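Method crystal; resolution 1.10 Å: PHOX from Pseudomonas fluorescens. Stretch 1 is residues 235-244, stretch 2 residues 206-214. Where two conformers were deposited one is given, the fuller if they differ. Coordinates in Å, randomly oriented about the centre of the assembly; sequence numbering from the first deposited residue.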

# COMPACT_ATOMS: atom_id res chain seq x y z
N ASP A 235 3.73 15.02 -19.66
CA ASP A 235 2.96 16.14 -20.20
C ASP A 235 1.78 15.63 -21.02
O ASP A 235 1.96 15.10 -22.12
CB ASP A 235 3.87 17.01 -21.06
CG ASP A 235 3.17 18.23 -21.64
OD1 ASP A 235 1.94 18.39 -21.43
OD2 ASP A 235 3.87 19.04 -22.27
N MET A 236 0.59 15.75 -20.45
CA MET A 236 -0.63 15.23 -21.07
C MET A 236 -0.99 15.91 -22.39
O MET A 236 -1.78 15.36 -23.16
CB MET A 236 -1.81 15.36 -20.11
CG MET A 236 -1.67 14.49 -18.87
SD MET A 236 -1.96 12.75 -19.24
CE MET A 236 -3.70 12.75 -19.65
N ALA A 237 -0.42 17.08 -22.66
CA ALA A 237 -0.62 17.73 -23.96
C ALA A 237 0.06 16.93 -25.06
O ALA A 237 -0.25 17.10 -26.24
CB ALA A 237 -0.10 19.17 -23.94
N LYS A 238 1.12 16.21 -24.69
CA LYS A 238 1.95 15.49 -25.66
C LYS A 238 1.71 13.98 -25.63
O LYS A 238 1.75 13.32 -26.67
CB LYS A 238 3.43 15.79 -25.39
CG LYS A 238 3.80 17.25 -25.58
CD LYS A 238 5.25 17.54 -25.23
CE LYS A 238 5.69 18.90 -25.76
NZ LYS A 238 7.14 19.15 -25.52
N ASN A 239 1.52 13.42 -24.44
CA ASN A 239 1.49 11.98 -24.26
C ASN A 239 0.33 11.53 -23.37
O ASN A 239 0.53 10.91 -22.33
CB ASN A 239 2.81 11.50 -23.65
CG ASN A 239 3.97 11.68 -24.60
OD1 ASN A 239 4.02 11.04 -25.65
ND2 ASN A 239 4.85 12.61 -24.28
N PRO A 240 -0.91 11.87 -23.77
CA PRO A 240 -2.03 11.58 -22.88
C PRO A 240 -2.22 10.11 -22.55
O PRO A 240 -2.67 9.78 -21.45
CB PRO A 240 -3.24 12.13 -23.66
CG PRO A 240 -2.80 12.12 -25.08
CD PRO A 240 -1.34 12.47 -25.04
N ASN A 241 -1.87 9.20 -23.45
CA ASN A 241 -2.07 7.79 -23.16
C ASN A 241 -1.07 7.25 -22.16
O ASN A 241 -1.27 6.16 -21.62
CB ASN A 241 -2.03 6.92 -24.42
CG ASN A 241 -3.28 7.06 -25.27
OD1 ASN A 241 -4.26 7.69 -24.87
ND2 ASN A 241 -3.27 6.40 -26.41
N GLU A 242 -0.03 8.02 -21.83
CA GLU A 242 0.86 7.58 -20.76
C GLU A 242 0.11 7.44 -19.44
O GLU A 242 0.44 6.56 -18.65
CB GLU A 242 2.06 8.52 -20.60
CG GLU A 242 3.13 8.01 -19.64
CD GLU A 242 3.90 6.80 -20.13
OE1 GLU A 242 3.70 6.39 -21.29
OE2 GLU A 242 4.70 6.25 -19.34
N LEU A 243 -0.94 8.23 -19.24
CA LEU A 243 -1.77 8.10 -18.03
C LEU A 243 -2.35 6.70 -17.89
O LEU A 243 -2.66 6.26 -16.78
CB LEU A 243 -2.89 9.14 -18.06
CG LEU A 243 -3.54 9.44 -16.71
CD1 LEU A 243 -2.61 10.25 -15.82
CD2 LEU A 243 -4.87 10.16 -16.88
N ASN A 244 -2.59 6.02 -19.01
CA ASN A 244 -3.23 4.71 -19.00
C ASN A 244 -2.26 3.58 -18.68
O ASN A 244 -2.69 2.47 -18.38
CB ASN A 244 -3.90 4.44 -20.33
CG ASN A 244 -5.00 5.42 -20.63
OD1 ASN A 244 -5.65 5.93 -19.73
ND2 ASN A 244 -5.20 5.71 -21.91
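Stretch 2 (206-214) QQQFDPAQK

Two segments of one chain can pack closely without a single direct hydrogen bond between them, their polar groups being met within each segment, by water, or elsewhere in the structure. Residues 206-214 and 235-244 of PHOX illustrate the principle. Stretch 2 runs as an extended loop from Q207 to D210 and enters a helix at P211; stretch 1 begins as a turn and passes into a 3-10 segment from P240 to N244. The two run in the same general direction, for the CA of Q207 lies 7.1 Å from the CA of A237 near one end, and the CA of Q213 lies 8.2 Å from the CA of L243 near the other. The contact is modest, burying 244 Å² over both sides.

Internal hydrogen bonds set the shape of each partner. In stretch 2, D210 is the N-cap: its OD1 accepts from Q213 N at 2.8 Å, while D210 N donates to Q213 OE1 at 2.9 Å. This reciprocal pair fixes the start of the helix and also holds the amide end of Q213 in place, with NE2 left free to face stretch 1. In stretch 1, D235 organises the turn, its O accepting from K238 N and N239 N, both at 2.9 Å, and its OD1 accepting from A237 N at 3.0 Å. Further on, E242 N to N239 O (3.0 Å) and N244 N to N241 O (2.9 Å) follow the i to i+3 pattern of a 3-10 turn.

Across the gap, the direct contacts are van der Waals in range. M236 points toward stretch 2, with all three chi angles in the m well, and meets two residues there: its CB lies 4.0 Å from F209 CE1, at the edge of the ring and near its plane, and its CE reaches 3.6 Å from Q213 NE2. The aliphatic part of Q213 serves as well, since its CG sits 4.2 Å from L243 CD2. At the other end, Q207 folds its side chain (chi1 t, chi2 p) so that OE1 comes within 3.5 Å of A237 CB, while its NE2 donates to Q208 O at 3.1 Å within its own stretch.

The polar link is made through solvent. Water 1 accepts from Q213 NE2 at 2.9 Å and donates to P240 O at 2.8 Å, joining the glutamine amide to the 3-10 backbone. Q213 thus combines three roles: partner to the capping residue, apolar neighbour of L243, and donor to the bridging water.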

# COMPACT_ATOMS: atom_id res chain seq x y z
N GLN A 206 -4.91 25.16 -19.48
CA GLN A 206 -6.35 24.99 -19.74
C GLN A 206 -6.63 23.66 -20.46
O GLN A 206 -7.65 23.50 -21.12
CB GLN A 206 -6.87 26.16 -20.58
CG GLN A 206 -6.57 27.53 -19.98
CD GLN A 206 -7.74 28.13 -19.23
OE1 GLN A 206 -8.90 27.91 -19.60
NE2 GLN A 206 -7.45 29.03 -18.29
N GLN A 207 -5.73 22.70 -20.28
CA GLN A 207 -5.88 21.36 -20.84
C GLN A 207 -7.30 20.83 -20.65
O GLN A 207 -7.75 20.75 -19.50
CB GLN A 207 -4.89 20.42 -20.14
CG GLN A 207 -4.84 19.00 -20.70
CD GLN A 207 -4.42 18.96 -22.16
OE1 GLN A 207 -3.31 19.39 -22.50
NE2 GLN A 207 -5.25 18.37 -23.01
N GLN A 208 -7.92 20.36 -21.72
CA GLN A 208 -9.15 19.60 -21.63
C GLN A 208 -8.85 18.17 -21.23
O GLN A 208 -7.92 17.55 -21.75
CB GLN A 208 -9.86 19.58 -22.98
CG GLN A 208 -10.29 20.94 -23.47
CD GLN A 208 -11.07 20.83 -24.76
OE1 GLN A 208 -10.67 20.08 -25.66
NE2 GLN A 208 -12.31 21.30 -24.73
N PHE A 209 -9.62 17.66 -20.28
CA PHE A 209 -9.55 16.26 -19.91
C PHE A 209 -10.90 15.60 -20.13
O PHE A 209 -11.94 16.24 -19.97
CB PHE A 209 -9.12 16.11 -18.45
CG PHE A 209 -7.71 16.57 -18.18
CD1 PHE A 209 -6.64 15.91 -18.77
CD2 PHE A 209 -7.45 17.66 -17.37
CE1 PHE A 209 -5.34 16.29 -18.51
CE2 PHE A 209 -6.14 18.04 -17.09
CZ PHE A 209 -5.09 17.39 -17.71
N ASP A 210 -10.88 14.37 -20.63
CA ASP A 210 -12.10 13.64 -20.92
C ASP A 210 -12.65 13.01 -19.63
O ASP A 210 -12.04 13.11 -18.57
CB ASP A 210 -11.84 12.58 -22.01
CG ASP A 210 -10.90 11.47 -21.57
OD1 ASP A 210 -11.03 11.00 -20.42
OD2 ASP A 210 -10.18 10.92 -22.43
N PRO A 211 -13.86 12.44 -19.70
CA PRO A 211 -14.48 12.01 -18.46
C PRO A 211 -13.68 10.94 -17.70
O PRO A 211 -13.67 10.94 -16.48
CB PRO A 211 -15.83 11.46 -18.92
CG PRO A 211 -16.15 12.28 -20.13
CD PRO A 211 -14.83 12.53 -20.80
N ALA A 212 -13.00 10.05 -18.42
CA ALA A 212 -12.22 9.01 -17.76
C ALA A 212 -10.98 9.60 -17.10
O ALA A 212 -10.58 9.18 -16.01
CB ALA A 212 -11.84 7.91 -18.74
N GLN A 213 -10.37 10.58 -17.76
CA GLN A 213 -9.24 11.28 -17.18
C GLN A 213 -9.64 12.05 -15.93
O GLN A 213 -8.98 11.98 -14.90
CB GLN A 213 -8.61 12.20 -18.22
CG GLN A 213 -7.96 11.44 -19.36
CD GLN A 213 -7.61 12.31 -20.55
OE1 GLN A 213 -8.21 13.36 -20.77
NE2 GLN A 213 -6.70 11.82 -21.37
N LYS A 214 -10.81 12.68 -15.96
CA LYS A 214 -11.31 13.41 -14.81
C LYS A 214 -11.63 12.49 -13.63
O LYS A 214 -11.33 12.81 -12.49
CB LYS A 214 -12.54 14.23 -15.19
CG LYS A 214 -12.19 15.45 -16.02
CD LYS A 214 -13.40 16.30 -16.34
CE LYS A 214 -12.98 17.56 -17.06
NZ LYS A 214 -14.16 18.36 -17.47
O HOH W 1 -5.35 9.35 -20.86